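Local atomic coordinates of ribonucleoside-diphosphate reductase (Pseudomonas aeruginosa, PDB entry 5IM3), a protein that probably reduces ribonucleoside diphosphates to the corresponding 2'-deoxyribonucleotides for DNA synthesis, and binds dATP through an ATP cone as an allosteric enzyme. Residues T83-R88 / Q102-L107; F351-S356 / V658-M663; N585-I590 / I769-T774. One frame throughout, in Å; residues are numbered along the deposited sequence.

Contact 1: residues T83-R88 / Q102-L107. With DTP (2'-deoxyadenosine 5'-triphosphate), chain C; DTP (2'-deoxyadenosine 5'-triphosphate), chain D.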
loop_
_atom_site.group_PDB
_atom_site.type_symbol
_atom_site.label_atom_id
_atom_site.label_comp_id
_atom_site.label_asym_id
_atom_site.label_seq_id
_atom_site.Cartn_x
_atom_site.Cartn_y
_atom_site.Cartn_z
ATOM N N THR A 83 20.209 2.860 50.356
ATOM C CA THR A 83 20.656 1.550 50.811
ATOM C C THR A 83 20.055 0.437 49.965
ATOM O O THR A 83 20.709 -0.584 49.725
ATOM C CB THR A 83 20.292 1.356 52.287
ATOM O OG1 THR A 83 20.942 2.361 53.077
ATOM C CG2 THR A 83 20.718 -0.022 52.781
ATOM N N ALA A 84 18.816 0.617 49.500
ATOM C CA ALA A 84 18.193 -0.392 48.650
ATOM C C ALA A 84 18.907 -0.498 47.309
ATOM O O ALA A 84 19.068 -1.600 46.772
ATOM C CB ALA A 84 16.715 -0.062 48.446
ATOM N N THR A 85 19.349 0.635 46.756
ATOM C CA THR A 85 20.026 0.612 45.463
ATOM C C THR A 85 21.281 -0.254 45.512
ATOM O O THR A 85 21.539 -1.039 44.592
ATOM C CB THR A 85 20.377 2.035 45.028
ATOM O OG1 THR A 85 19.204 2.857 45.078
ATOM C CG2 THR A 85 20.931 2.043 43.608
ATOM N N PHE A 86 22.074 -0.123 46.579
ATOM C CA PHE A 86 23.274 -0.943 46.713
ATOM C C PHE A 86 22.930 -2.416 46.893
ATOM O O PHE A 86 23.677 -3.284 46.428
ATOM C CB PHE A 86 24.122 -0.443 47.885
ATOM C CG PHE A 86 24.745 0.908 47.654
ATOM C CD1 PHE A 86 25.383 1.198 46.459
ATOM C CD2 PHE A 86 24.687 1.890 48.632
ATOM C CE1 PHE A 86 25.955 2.438 46.243
ATOM C CE2 PHE A 86 25.257 3.136 48.420
ATOM C CZ PHE A 86 25.891 3.409 47.224
ATOM N N LYS A 87 21.814 -2.717 47.560
ATOM C CA LYS A 87 21.386 -4.105 47.699
ATOM C C LYS A 87 20.854 -4.667 46.387
ATOM O O LYS A 87 20.981 -5.869 46.133
ATOM C CB LYS A 87 20.315 -4.221 48.784
ATOM C CG LYS A 87 20.822 -4.058 50.208
ATOM C CD LYS A 87 19.658 -4.045 51.191
ATOM C CE LYS A 87 20.119 -3.883 52.631
ATOM N NZ LYS A 87 18.974 -3.603 53.546
ATOM N N ARG A 88 20.262 -3.818 45.542
ATOM C CA ARG A 88 19.598 -4.309 44.338
ATOM C C ARG A 88 20.589 -4.809 43.296
ATOM O O ARG A 88 20.257 -5.701 42.507
ATOM C CB ARG A 88 18.718 -3.211 43.741
ATOM C CG ARG A 88 17.438 -2.963 44.521
ATOM C CD ARG A 88 16.709 -1.722 44.033
ATOM N NE ARG A 88 15.543 -1.428 44.862
ATOM C CZ ARG A 88 14.691 -0.432 44.636
ATOM N NH1 ARG A 88 14.866 0.378 43.600
ATOM N NH2 ARG A 88 13.659 -0.247 45.450
ATOM N N GLN A 102 28.083 9.134 48.092
ATOM C CA GLN A 102 27.766 10.554 47.983
ATOM C C GLN A 102 26.971 10.839 46.715
ATOM O O GLN A 102 26.023 11.633 46.731
ATOM C CB GLN A 102 29.054 11.379 48.004
ATOM C CG GLN A 102 29.772 11.411 49.348
ATOM C CD GLN A 102 29.157 12.404 50.316
ATOM O OE1 GLN A 102 27.991 12.279 50.697
ATOM N NE2 GLN A 102 29.938 13.402 50.716
ATOM N N ASP A 103 27.338 10.193 45.607
ATOM C CA ASP A 103 26.624 10.408 44.353
ATOM C C ASP A 103 25.187 9.911 44.441
ATOM O O ASP A 103 24.265 10.571 43.949
ATOM C CB ASP A 103 27.360 9.717 43.205
ATOM C CG ASP A 103 28.561 10.509 42.719
ATOM O OD1 ASP A 103 28.963 11.471 43.408
ATOM O OD2 ASP A 103 29.103 10.168 41.646
ATOM N N GLN A 104 24.974 8.748 45.065
ATOM C CA GLN A 104 23.618 8.222 45.191
ATOM C C GLN A 104 22.791 9.031 46.181
ATOM O O GLN A 104 21.566 9.108 46.039
ATOM C CB GLN A 104 23.662 6.750 45.602
ATOM C CG GLN A 104 24.144 5.820 44.496
ATOM C CD GLN A 104 23.198 5.781 43.308
ATOM O OE1 GLN A 104 21.979 5.847 43.468
ATOM N NE2 GLN A 104 23.758 5.680 42.107
ATOM N N VAL A 105 23.432 9.639 47.181
ATOM C CA VAL A 105 22.712 10.525 48.091
ATOM C C VAL A 105 22.204 11.748 47.338
ATOM O O VAL A 105 21.037 12.138 47.470
ATOM C CB VAL A 105 23.608 10.922 49.279
ATOM C CG1 VAL A 105 23.009 12.103 50.046
ATOM C CG2 VAL A 105 23.805 9.733 50.212
ATOM N N GLU A 106 23.075 12.376 46.544
ATOM C CA GLU A 106 22.641 13.502 45.724
ATOM C C GLU A 106 21.514 13.088 44.791
ATOM O O GLU A 106 20.556 13.843 44.589
ATOM C CB GLU A 106 23.814 14.060 44.915
ATOM C CG GLU A 106 24.885 14.759 45.744
ATOM C CD GLU A 106 26.030 15.297 44.894
ATOM O OE1 GLU A 106 26.023 15.072 43.662
ATOM O OE2 GLU A 106 26.939 15.946 45.460
ATOM N N LEU A 107 21.608 11.888 44.216
ATOM C CA LEU A 107 20.577 11.422 43.298
ATOM C C LEU A 107 19.221 11.353 43.990
ATOM O O LEU A 107 18.213 11.823 43.453
ATOM C CB LEU A 107 20.969 10.058 42.725
ATOM C CG LEU A 107 19.967 9.408 41.764
ATOM C CD1 LEU A 107 19.724 10.289 40.543
ATOM C CD2 LEU A 107 20.445 8.027 41.339
HETATM P PG DTP C . 34.638 11.863 58.118
HETATM O O1G DTP C . 34.122 11.528 59.466
HETATM O O2G DTP C . 33.769 12.904 57.389
HETATM O O3G DTP C . 36.063 12.380 58.148
HETATM P PB DTP C . 33.674 10.421 55.879
HETATM O O1B DTP C . 33.738 11.609 55.002
HETATM O O2B DTP C . 33.980 9.141 55.122
HETATM O O3B DTP C . 34.622 10.607 57.141
HETATM P PA DTP C . 31.248 11.620 56.681
HETATM O O1A DTP C . 30.290 11.415 57.784
HETATM O O2A DTP C . 32.023 12.940 56.749
HETATM O O3A DTP C . 32.245 10.387 56.570
HETATM O "O5'" DTP C . 30.574 11.521 55.291
HETATM C "C5'" DTP C . 29.801 10.335 55.084
HETATM C "C4'" DTP C . 29.453 10.154 53.632
HETATM O "O4'" DTP C . 29.860 8.838 53.211
HETATM C "C3'" DTP C . 27.956 10.194 53.366
HETATM O "O3'" DTP C . 27.666 10.536 52.010
HETATM C "C2'" DTP C . 27.536 8.763 53.676
HETATM C "C1'" DTP C . 28.780 7.929 53.391
HETATM N N9 DTP C . 29.130 6.995 54.459
HETATM C C8 DTP C . 29.858 7.226 55.595
HETATM N N7 DTP C . 29.921 6.201 56.410
HETATM C C5 DTP C . 29.184 5.222 55.762
HETATM C C6 DTP C . 28.864 3.896 56.104
HETATM N N6 DTP C . 29.161 3.345 57.287
HETATM N N1 DTP C . 28.144 3.177 55.214
HETATM C C2 DTP C . 27.761 3.763 54.075
HETATM N N3 DTP C . 27.974 5.014 53.665
HETATM C C4 DTP C . 28.699 5.694 54.554
HETATM P PG DTP D . 35.262 15.786 54.804
HETATM O O1G DTP D . 34.811 14.738 55.695
HETATM O O2G DTP D . 35.429 17.115 55.468
HETATM O O3G DTP D . 36.516 15.437 54.061
HETATM P PB DTP D . 32.666 15.511 53.527
HETATM O O1B DTP D . 32.545 14.089 53.890
HETATM O O2B DTP D . 32.145 15.738 52.116
HETATM O O3B DTP D . 34.173 16.003 53.666
HETATM P PA DTP D . 31.521 16.141 56.100
HETATM O O1A DTP D . 31.490 17.418 56.843
HETATM O O2A DTP D . 32.525 15.149 56.709
HETATM O O3A DTP D . 31.879 16.412 54.573
HETATM O "O5'" DTP D . 30.133 15.414 55.980
HETATM C "C5'" DTP D . 28.948 16.189 55.743
HETATM C "C4'" DTP D . 28.198 15.718 54.521
HETATM O "O4'" DTP D . 26.801 16.043 54.677
HETATM C "C3'" DTP D . 28.654 16.352 53.199
HETATM O "O3'" DTP D . 29.019 15.343 52.257
HETATM C "C2'" DTP D . 27.430 17.120 52.697
HETATM C "C1'" DTP D . 26.491 17.174 53.889
HETATM N N9 DTP D . 26.601 18.375 54.714
HETATM C C8 DTP D . 27.169 18.522 55.951
HETATM N N7 DTP D . 27.155 19.752 56.404
HETATM C C5 DTP D . 26.531 20.467 55.393
HETATM C C6 DTP D . 26.209 21.830 55.254
HETATM N N6 DTP D . 26.548 22.768 56.141
HETATM N N1 DTP D . 25.560 22.209 54.133
HETATM C C2 DTP D . 25.267 21.284 53.216
HETATM N N3 DTP D . 25.536 19.978 53.228
HETATM C C4 DTP D . 26.175 19.629 54.350
#
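Segments 83-88 and 102-107, on helices 69-88 and 98-111, come nearest at the CA atoms of Thr85 and Gln104, 8.4 Å apart, a spacing bridged by side chains alone. From segment 102-107 Gln104 alone reaches across. Its CG rests obliquely against the Phe86 ring, 4.0 Å from CZ, and the two side chains run past one another in opposite directions. A bend at chi2 (-65°) then turns the amide away from the ring, the two planes standing 72° apart, and brings OE1 to 3.9 Å from Thr85 CG2. Thr85 OG1, beside its backbone N, bonds to Gln81 O one turn back. Phe86 also packs on Tyr44, and Gln104 on Arg89.

Gln102 points away from segment 83-88. Its NE2 donates a nearly straight bond of 2.6 Å to O3' of the dATP of chain D (N-H...O 173°), while OE1 is hydrogen-bonded to Tyr121 OH; a very short approach of OE1 to O3' of the chain C dATP makes the fine placing of this amide doubtful. Glu106 forms salt bridges with Arg125 and with Arg119 of the second subunit. Helix 98-111 thus combines packing and nucleotide binding within the N-terminal of the two ATP cones, an allosteric domain that here holds two dATP molecules.

Contact 2: residues F351-S356 / V658-M663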
loop_
_atom_site.group_PDB
_atom_site.type_symbol
_atom_site.label_atom_id
_atom_site.label_comp_id
_atom_site.label_asym_id
_atom_site.label_seq_id
_atom_site.Cartn_x
_atom_site.Cartn_y
_atom_site.Cartn_z
ATOM N N PHE A 351 48.691 24.830 -6.854
ATOM C CA PHE A 351 47.284 24.449 -6.913
ATOM C C PHE A 351 46.449 25.418 -7.742
ATOM O O PHE A 351 45.216 25.396 -7.658
ATOM C CB PHE A 351 46.667 24.317 -5.512
ATOM C CG PHE A 351 47.369 23.330 -4.609
ATOM C CD1 PHE A 351 48.361 22.489 -5.088
ATOM C CD2 PHE A 351 47.020 23.245 -3.270
ATOM C CE1 PHE A 351 48.992 21.592 -4.247
ATOM C CE2 PHE A 351 47.649 22.349 -2.428
ATOM C CZ PHE A 351 48.632 21.522 -2.915
ATOM N N ASP A 352 47.084 26.280 -8.542
ATOM C CA ASP A 352 46.322 27.157 -9.426
ATOM C C ASP A 352 45.576 26.359 -10.489
ATOM O O ASP A 352 44.471 26.743 -10.895
ATOM C CB ASP A 352 47.253 28.171 -10.089
ATOM C CG ASP A 352 47.735 29.239 -9.128
ATOM O OD1 ASP A 352 47.380 29.177 -7.931
ATOM O OD2 ASP A 352 48.477 30.140 -9.573
ATOM N N TYR A 353 46.169 25.257 -10.945
ATOM C CA TYR A 353 45.580 24.359 -11.925
ATOM C C TYR A 353 46.096 22.965 -11.611
ATOM O O TYR A 353 47.174 22.810 -11.033
ATOM C CB TYR A 353 45.939 24.787 -13.358
ATOM C CG TYR A 353 45.868 23.688 -14.400
ATOM C CD1 TYR A 353 46.972 22.885 -14.672
ATOM C CD2 TYR A 353 44.706 23.466 -15.126
ATOM C CE1 TYR A 353 46.912 21.883 -15.630
ATOM C CE2 TYR A 353 44.637 22.469 -16.084
ATOM C CZ TYR A 353 45.743 21.683 -16.332
ATOM O OH TYR A 353 45.674 20.692 -17.283
ATOM N N MET A 354 45.314 21.950 -11.968
ATOM C CA MET A 354 45.716 20.573 -11.712
ATOM C C MET A 354 45.393 19.730 -12.932
ATOM O O MET A 354 44.248 19.704 -13.389
ATOM C CB MET A 354 45.017 20.011 -10.469
ATOM C CG MET A 354 45.601 18.694 -9.979
ATOM S SD MET A 354 47.379 18.772 -9.659
ATOM C CE MET A 354 47.454 20.026 -8.380
ATOM N N SER A 355 46.405 19.046 -13.452
ATOM C CA SER A 355 46.193 18.128 -14.553
ATOM C C SER A 355 45.271 16.996 -14.115
ATOM O O SER A 355 45.072 16.743 -12.923
ATOM C CB SER A 355 47.529 17.567 -15.039
ATOM O OG SER A 355 48.427 18.614 -15.365
ATOM N N SER A 356 44.702 16.313 -15.103
ATOM C CA SER A 356 43.808 15.205 -14.822
ATOM C C SER A 356 44.561 14.067 -14.137
ATOM O O SER A 356 45.793 13.988 -14.167
ATOM C CB SER A 356 43.170 14.698 -16.112
ATOM O OG SER A 356 44.167 14.229 -17.002
ATOM N N VAL A 658 40.998 19.768 -26.471
ATOM C CA VAL A 658 41.328 19.703 -25.057
ATOM C C VAL A 658 40.071 20.054 -24.276
ATOM O O VAL A 658 39.078 20.525 -24.832
ATOM C CB VAL A 658 42.502 20.639 -24.674
ATOM C CG1 VAL A 658 43.757 20.275 -25.471
ATOM C CG2 VAL A 658 42.132 22.100 -24.893
ATOM N N GLY A 659 40.124 19.810 -22.968
ATOM C CA GLY A 659 39.004 20.116 -22.098
ATOM C C GLY A 659 39.436 20.754 -20.794
ATOM O O GLY A 659 39.727 20.054 -19.821
ATOM N N LEU A 660 39.485 22.083 -20.767
ATOM C CA LEU A 660 39.842 22.829 -19.565
ATOM C C LEU A 660 38.579 23.116 -18.762
ATOM O O LEU A 660 37.668 23.792 -19.254
ATOM C CB LEU A 660 40.556 24.133 -19.928
ATOM C CG LEU A 660 40.991 25.028 -18.764
ATOM C CD1 LEU A 660 42.093 24.373 -17.953
ATOM C CD2 LEU A 660 41.440 26.388 -19.270
ATOM N N GLY A 661 38.527 22.608 -17.529
ATOM C CA GLY A 661 37.398 22.789 -16.655
ATOM C C GLY A 661 37.710 23.679 -15.469
ATOM O O GLY A 661 38.705 24.418 -15.449
ATOM N N ILE A 662 36.841 23.606 -14.456
ATOM C CA ILE A 662 36.983 24.391 -13.237
ATOM C C ILE A 662 36.648 23.525 -12.031
ATOM O O ILE A 662 35.951 22.511 -12.132
ATOM C CB ILE A 662 36.081 25.646 -13.245
ATOM C CG1 ILE A 662 34.617 25.252 -13.476
ATOM C CG2 ILE A 662 36.553 26.629 -14.310
ATOM C CD1 ILE A 662 33.630 26.384 -13.250
ATOM N N MET A 663 37.151 23.949 -10.873
ATOM C CA MET A 663 36.793 23.341 -9.600
ATOM C C MET A 663 36.910 24.392 -8.507
ATOM O O MET A 663 37.475 25.471 -8.707
ATOM C CB MET A 663 37.663 22.113 -9.289
ATOM C CG MET A 663 39.160 22.365 -9.298
ATOM S SD MET A 663 40.087 20.893 -8.808
ATOM C CE MET A 663 41.768 21.480 -8.971
#
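Tyr353 meets Leu660, and Met354 meets Met663, buried between strands of the sheet that forms the ten-stranded alpha-beta barrel of ribonucleotide reductase and the helices packed on it. Strands 353-355 and 659-663 both pair with strand 600-608, the first antiparallel and the second parallel. The two segments therefore touch through side chains, with CA atoms no nearer than 8.7 Å (Tyr353 to Ile662). Leu660 CD1 approaches the Tyr353 ring obliquely, 3.7 Å from CE2 and 4.0 Å from CD2. At the other contact Met663 does the reaching: its CG sits between the backbone N and carbonyl carbon (chi1 56°), and the chain beyond it is fully extended, carrying the CE methyl to 3.9 Å from Met354 CB. The rest of the Met354 chain, bent at chi2 and chi3, leads away from segment 658-663.

Ala630 and Leu634 of helix 620-640 pack on the tyrosine, as does Leu347 of helix 337-349, while Thr779 of helix 773-779 touches both methionines. Strand 600-608 sets the spacing through backbone bonds between Ser606 and Met354 and between Gly659 and both Asn603 and Gly605. Just ahead of strand 353-355, Phe351 ends the preceding helix in a Schellman motif, and its carbonyl O is hydrogen-bonded to Asn608 ND2.

Contact 3: residues N585-I590 / I769-T774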
loop_
_atom_site.group_PDB
_atom_site.type_symbol
_atom_site.label_atom_id
_atom_site.label_comp_id
_atom_site.label_asym_id
_atom_site.label_seq_id
_atom_site.Cartn_x
_atom_site.Cartn_y
_atom_site.Cartn_z
ATOM N N ASN A 585 30.402 11.285 -23.494
ATOM C CA ASN A 585 31.349 10.328 -22.948
ATOM C C ASN A 585 30.791 9.702 -21.672
ATOM O O ASN A 585 29.614 9.874 -21.324
ATOM C CB ASN A 585 32.698 11.003 -22.701
ATOM C CG ASN A 585 32.649 12.000 -21.561
ATOM O OD1 ASN A 585 31.738 12.827 -21.482
ATOM N ND2 ASN A 585 33.622 11.915 -20.659
ATOM N N LEU A 586 31.654 8.962 -20.975
ATOM C CA LEU A 586 31.257 8.298 -19.739
ATOM C C LEU A 586 30.672 9.282 -18.727
ATOM O O LEU A 586 29.741 8.941 -17.987
ATOM C CB LEU A 586 32.462 7.569 -19.142
ATOM C CG LEU A 586 32.261 6.882 -17.788
ATOM C CD1 LEU A 586 31.176 5.810 -17.863
ATOM C CD2 LEU A 586 33.570 6.278 -17.305
ATOM N N CYS A 587 31.203 10.504 -18.677
ATOM C CA CYS A 587 30.823 11.478 -17.661
ATOM C C CYS A 587 29.974 12.622 -18.209
ATOM O O CYS A 587 29.610 13.522 -17.448
ATOM C CB CYS A 587 32.084 12.025 -16.981
ATOM S SG CYS A 587 33.079 10.729 -16.194
ATOM N N THR A 588 29.666 12.612 -19.508
ATOM C CA THR A 588 28.643 13.465 -20.124
ATOM C C THR A 588 29.035 14.940 -20.166
ATOM O O THR A 588 28.173 15.809 -20.053
ATOM C CB THR A 588 27.283 13.310 -19.428
ATOM O OG1 THR A 588 27.288 14.001 -18.172
ATOM C CG2 THR A 588 26.955 11.837 -19.211
ATOM N N GLU A 589 30.321 15.251 -20.353
ATOM C CA GLU A 589 30.757 16.628 -20.556
ATOM C C GLU A 589 31.518 16.831 -21.860
ATOM O O GLU A 589 31.889 17.970 -22.170
ATOM C CB GLU A 589 31.628 17.102 -19.382
ATOM C CG GLU A 589 33.115 16.714 -19.446
ATOM C CD GLU A 589 33.365 15.252 -19.147
ATOM O OE1 GLU A 589 32.387 14.490 -18.992
ATOM O OE2 GLU A 589 34.548 14.867 -19.057
ATOM N N ILE A 590 31.757 15.773 -22.631
ATOM C CA ILE A 590 32.571 15.832 -23.839
ATOM C C ILE A 590 31.663 15.684 -25.053
ATOM O O ILE A 590 30.741 14.861 -25.053
ATOM C CB ILE A 590 33.653 14.734 -23.820
ATOM C CG1 ILE A 590 34.527 14.878 -22.569
ATOM C CG2 ILE A 590 34.496 14.784 -25.081
ATOM C CD1 ILE A 590 35.268 16.205 -22.469
ATOM N N ILE A 769 33.768 20.923 -18.398
ATOM C CA ILE A 769 33.759 20.827 -16.942
ATOM C C ILE A 769 33.458 19.375 -16.592
ATOM O O ILE A 769 32.315 18.920 -16.679
ATOM C CB ILE A 769 32.751 21.789 -16.307
ATOM C CG1 ILE A 769 33.094 23.236 -16.671
ATOM C CG2 ILE A 769 32.741 21.623 -14.789
ATOM C CD1 ILE A 769 32.071 24.253 -16.174
ATOM N N ALA A 770 34.487 18.653 -16.186
ATOM C CA ALA A 770 34.411 17.255 -15.814
ATOM C C ALA A 770 34.430 17.105 -14.302
ATOM O O ALA A 770 34.803 18.035 -13.581
ATOM C CB ALA A 770 35.588 16.485 -16.420
ATOM N N PRO A 771 34.026 15.947 -13.779
ATOM C CA PRO A 771 34.196 15.703 -12.343
ATOM C C PRO A 771 35.665 15.794 -11.961
ATOM O O PRO A 771 36.557 15.571 -12.782
ATOM C CB PRO A 771 33.643 14.285 -12.152
ATOM C CG PRO A 771 32.712 14.086 -13.311
ATOM C CD PRO A 771 33.341 14.830 -14.447
ATOM N N THR A 772 35.912 16.137 -10.696
ATOM C CA THR A 772 37.261 16.411 -10.207
ATOM C C THR A 772 37.472 15.776 -8.843
ATOM O O THR A 772 38.126 16.355 -7.968
ATOM C CB THR A 772 37.522 17.913 -10.120
ATOM O OG1 THR A 772 36.660 18.487 -9.130
ATOM C CG2 THR A 772 37.278 18.593 -11.461
ATOM N N ALA A 773 36.913 14.580 -8.642
ATOM C CA ALA A 773 36.958 13.922 -7.340
ATOM C C ALA A 773 38.350 13.988 -6.717
ATOM O O ALA A 773 38.546 14.588 -5.654
ATOM C CB ALA A 773 36.506 12.468 -7.486
ATOM N N THR A 774 39.336 13.376 -7.374
ATOM C CA THR A 774 40.657 13.251 -6.770
ATOM C C THR A 774 41.378 14.595 -6.713
ATOM O O THR A 774 41.927 14.968 -5.670
ATOM C CB THR A 774 41.487 12.223 -7.538
ATOM O OG1 THR A 774 40.813 10.961 -7.525
ATOM C CG2 THR A 774 42.864 12.061 -6.908
#
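Glu589 lies along the backbone of Ile769 and Ala770, and nearly every atom of its side chain has a neighbour there. CB sits 3.3 Å from Ile769 O. With CG placed between its own backbone N and carbonyl carbon (chi1 83°), the chain stays close to the backbone of segment 769-774: CG is 3.6 Å from the same Ile769 O and also approaches Ala770 CA. A bend at chi2 (-74°) then swings the carboxylate over the alanine methyl, leaving CD 3.7 Å from Ala770 CB and OE2 3.3 Å from that same CB. These are van der Waals contacts, in which a small residue lies beneath a flat acid group. A second, looser contact joins Cys587 CB to Pro771 CD at 4.0 Å.

Asn585 shapes the loop from within. Its OD1 receives Glu589 N at 3.0 Å, in the carbonyl plane, and Ile590 N at 3.2 Å, from 53° above that plane. Its ND2 adds weak bonds to both carboxylate oxygens of Glu589, so one amide holds the backbone turn firmly and the acid tip only weakly.

The Asn-Leu-Cys-Thr-Glu sequence and its position fit the finger loop that enters the barrel centre in this family. Ala873 bonds through its backbone to both Glu589 and Ile769, tying the two segments together. Ile590 packs on Cys602 and Leu604 of strand 600-608, Asn585 on Leu375 of strand 373-377, and the chain beyond Pro771 enters helix 773-779 at Thr772.

In the fold
Contact 1 comes first along the chain and stands apart in the N-terminal of the two ATP cones, its centre about 67 Å from that of contact 2 and about 64 Å from that of contact 3. Contacts 2 and 3 lie together around the catalytic barrel, with centres about 12 Å apart and their segments alternating in sequence: 351-356, 585-590, 658-663, 769-774. They touch directly, Met663 CB lying 3.8 Å from Thr772 OG1 and Ile662 CG1 equally far from Ile769 CD1. Segment 769-774 thus links barrel strand 659-663 to loop 585-590. The cone that holds two of the dATP molecules is a separate module, so its effect on the barrel would probably be long-range or act through subunit assembly.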